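Local structure of dimethylsulfoniopropionate lyase (Roseovarius nubinhibens, 4B29) at residues A[136-141]-A[197-202]. The protein probably cleaves dimethylsulfoniopropionate to release dimethyl sulfide, as a zinc-binding lyase of the cupin type. Residues are numbered along the deposited sequence; the frame is centred on the assembly and turned at random.
With EDO (1,2-ethanediol), chain F; PO4 (phosphate ion), chain E.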
loop_
_atom_site.group_PDB
_atom_site.type_symbol
_atom_site.label_atom_id
_atom_site.label_comp_id
_atom_site.label_asym_id
_atom_site.label_seq_id
_atom_site.Cartn_x
_atom_site.Cartn_y
_atom_site.Cartn_z
ATOM N N VAL A 136 1.889 -0.321 -2.129
ATOM C CA VAL A 136 0.971 -1.356 -1.606
ATOM C C VAL A 136 1.538 -1.823 -0.274
ATOM O O VAL A 136 2.757 -2.031 -0.150
ATOM C CB VAL A 136 0.912 -2.581 -2.610
ATOM C CG1 VAL A 136 0.241 -3.827 -1.903
ATOM C CG2 VAL A 136 0.143 -2.195 -3.861
ATOM N N GLY A 137 0.680 -2.013 0.756
ATOM C CA GLY A 137 1.176 -2.496 2.048
ATOM C C GLY A 137 0.297 -3.676 2.485
ATOM O O GLY A 137 -0.889 -3.766 2.065
ATOM N N TYR A 138 0.886 -4.615 3.218
ATOM C CA TYR A 138 0.120 -5.709 3.852
ATOM C C TYR A 138 0.535 -5.779 5.301
ATOM O O TYR A 138 1.728 -5.676 5.629
ATOM C CB TYR A 138 0.452 -7.043 3.186
ATOM C CG TYR A 138 -0.233 -8.208 3.901
ATOM C CD1 TYR A 138 -1.522 -8.574 3.544
ATOM C CD2 TYR A 138 0.431 -8.868 4.944
ATOM C CE1 TYR A 138 -2.169 -9.687 4.217
ATOM C CE2 TYR A 138 -0.202 -9.944 5.648
ATOM C CZ TYR A 138 -1.469 -10.333 5.227
ATOM O OH TYR A 138 -2.064 -11.395 5.911
ATOM N N TRP A 139 -0.452 -5.938 6.190
ATOM C CA TRP A 139 -0.184 -6.190 7.599
ATOM C C TRP A 139 -1.034 -7.372 8.051
ATOM O O TRP A 139 -2.236 -7.385 7.823
ATOM C CB TRP A 139 -0.636 -4.989 8.451
ATOM C CG TRP A 139 0.244 -3.787 8.280
ATOM C CD1 TRP A 139 1.229 -3.367 9.122
ATOM C CD2 TRP A 139 0.186 -2.823 7.199
ATOM N NE1 TRP A 139 1.782 -2.188 8.640
ATOM C CE2 TRP A 139 1.170 -1.851 7.463
ATOM C CE3 TRP A 139 -0.612 -2.705 6.056
ATOM C CZ2 TRP A 139 1.408 -0.758 6.598
ATOM C CZ3 TRP A 139 -0.406 -1.596 5.206
ATOM C CH2 TRP A 139 0.617 -0.658 5.495
ATOM N N GLY A 140 -0.391 -8.348 8.685
ATOM C CA GLY A 140 -1.215 -9.478 9.216
ATOM C C GLY A 140 -2.022 -8.993 10.429
ATOM O O GLY A 140 -1.856 -7.881 10.936
ATOM N N PRO A 141 -2.900 -9.871 10.945
ATOM C CA PRO A 141 -3.670 -9.497 12.133
ATOM C C PRO A 141 -2.832 -9.172 13.356
ATOM O O PRO A 141 -1.712 -9.648 13.518
ATOM C CB PRO A 141 -4.509 -10.770 12.431
ATOM C CG PRO A 141 -4.397 -11.644 11.243
ATOM C CD PRO A 141 -3.123 -11.254 10.508
ATOM N N PRO A 197 -6.342 -9.321 8.694
ATOM C CA PRO A 197 -5.193 -8.593 8.093
ATOM C C PRO A 197 -5.742 -7.368 7.334
ATOM O O PRO A 197 -6.957 -7.130 7.267
ATOM C CB PRO A 197 -4.662 -9.606 7.097
ATOM C CG PRO A 197 -5.920 -10.286 6.548
ATOM C CD PRO A 197 -6.858 -10.368 7.792
ATOM N N ILE A 198 -4.838 -6.609 6.701
ATOM C CA ILE A 198 -5.289 -5.592 5.746
ATOM C C ILE A 198 -4.267 -5.488 4.615
ATOM O O ILE A 198 -3.070 -5.611 4.844
ATOM C CB ILE A 198 -5.504 -4.182 6.399
ATOM C CG1 ILE A 198 -6.256 -3.265 5.411
ATOM C CG2 ILE A 198 -4.175 -3.560 6.970
ATOM C CD1 ILE A 198 -6.684 -1.950 6.052
ATOM N N LEU A 199 -4.795 -5.307 3.417
ATOM C CA LEU A 199 -3.966 -5.115 2.204
ATOM C C LEU A 199 -4.424 -3.776 1.624
ATOM O O LEU A 199 -5.632 -3.561 1.422
ATOM C CB LEU A 199 -4.251 -6.259 1.241
ATOM C CG LEU A 199 -3.582 -6.235 -0.159
ATOM C CD1 LEU A 199 -2.064 -6.311 -0.012
ATOM C CD2 LEU A 199 -4.138 -7.378 -1.068
ATOM N N THR A 200 -3.459 -2.870 1.364
ATOM C CA THR A 200 -3.813 -1.484 0.972
ATOM C C THR A 200 -3.133 -1.121 -0.338
ATOM O O THR A 200 -2.100 -1.728 -0.697
ATOM C CB THR A 200 -3.323 -0.462 2.014
ATOM O OG1 THR A 200 -1.908 -0.616 2.190
ATOM C CG2 THR A 200 -4.039 -0.746 3.417
ATOM N N LEU A 201 -3.710 -0.137 -1.018
ATOM C CA LEU A 201 -3.074 0.417 -2.225
ATOM C C LEU A 201 -3.189 1.939 -2.048
ATOM O O LEU A 201 -4.288 2.469 -1.773
ATOM C CB LEU A 201 -3.761 -0.112 -3.502
ATOM C CG LEU A 201 -2.999 0.388 -4.752
ATOM C CD1 LEU A 201 -2.983 -0.692 -5.866
ATOM C CD2 LEU A 201 -3.687 1.659 -5.245
ATOM N N VAL A 202 -2.059 2.637 -2.172
ATOM C CA VAL A 202 -1.981 4.018 -1.645
ATOM C C VAL A 202 -1.381 4.924 -2.721
ATOM O O VAL A 202 -0.436 4.527 -3.395
ATOM C CB VAL A 202 -1.052 4.010 -0.428
ATOM C CG1 VAL A 202 -0.816 5.424 0.137
ATOM C CG2 VAL A 202 -1.647 3.066 0.658
HETATM C C1 EDO F . 1.012 1.711 1.872
HETATM O O1 EDO F . 0.115 1.127 2.821
HETATM C C2 EDO F . 2.400 1.323 2.304
HETATM O O2 EDO F . 3.241 2.094 1.470
HETATM P P PO4 E . -1.262 -13.975 8.852
HETATM O O1 PO4 E . -0.591 -15.203 8.194
HETATM O O2 PO4 E . -1.460 -12.838 7.863
HETATM O O3 PO4 E . -2.677 -14.354 9.212
HETATM O O4 PO4 E . -0.454 -13.432 10.024
#
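Trp139 and Ile198 form an antiparallel hydrogen-bonded pair, joined by Trp139 N to Ile198 O and, at 2.9 Å, Ile198 N to Trp139 O. Gly137 and Thr200 repeat the pattern: Thr200 N meets Gly137 O at 2.8 Å almost straight (163° at the hydrogen), whereas Gly137 N approaches Thr200 O from above the carbonyl plane and adds a weak bond to Thr200 OG1.

The indole can be followed outward. Trp139 CB lies near Ile198 CG2; the ring carbon CE3 packs 3.8 Å from the same methyl, the two side chains running alongside. At CZ3 the ring edge meets Thr200 OG1, 3.5 Å away, and CH2 meets O1 of an ethanediol, probably from the crystallisation liquor, also near the ring plane. With CG anti to the carbonyl carbon (chi1 -71°), the indole turns back along its own strand over Gly137, which has no side chain there. Phe111, Phe115 and Tyr145 add ring contacts around it.

The other sheet face carries Val136, Tyr138, Leu199 and Leu201, where Leu199 CD1 sits 3.9 Å from Val136 CG1, and helices 67-73 and 83-92 cover this side. Pro197 CB lies 3.4 Å from Tyr138 OH.

The two faces thus differ in setting: one packs against helices, while the other places Trp139 and the Thr200 hydroxyl beside the ethanediol. Thr200 OG1 and ethanediol O1 share a hydrogen bond (2.7 Å), and the Trp139 side chain lies about 8 Å from the zinc, consistent with this face lining the interior of a cupin barrel beside its metal site.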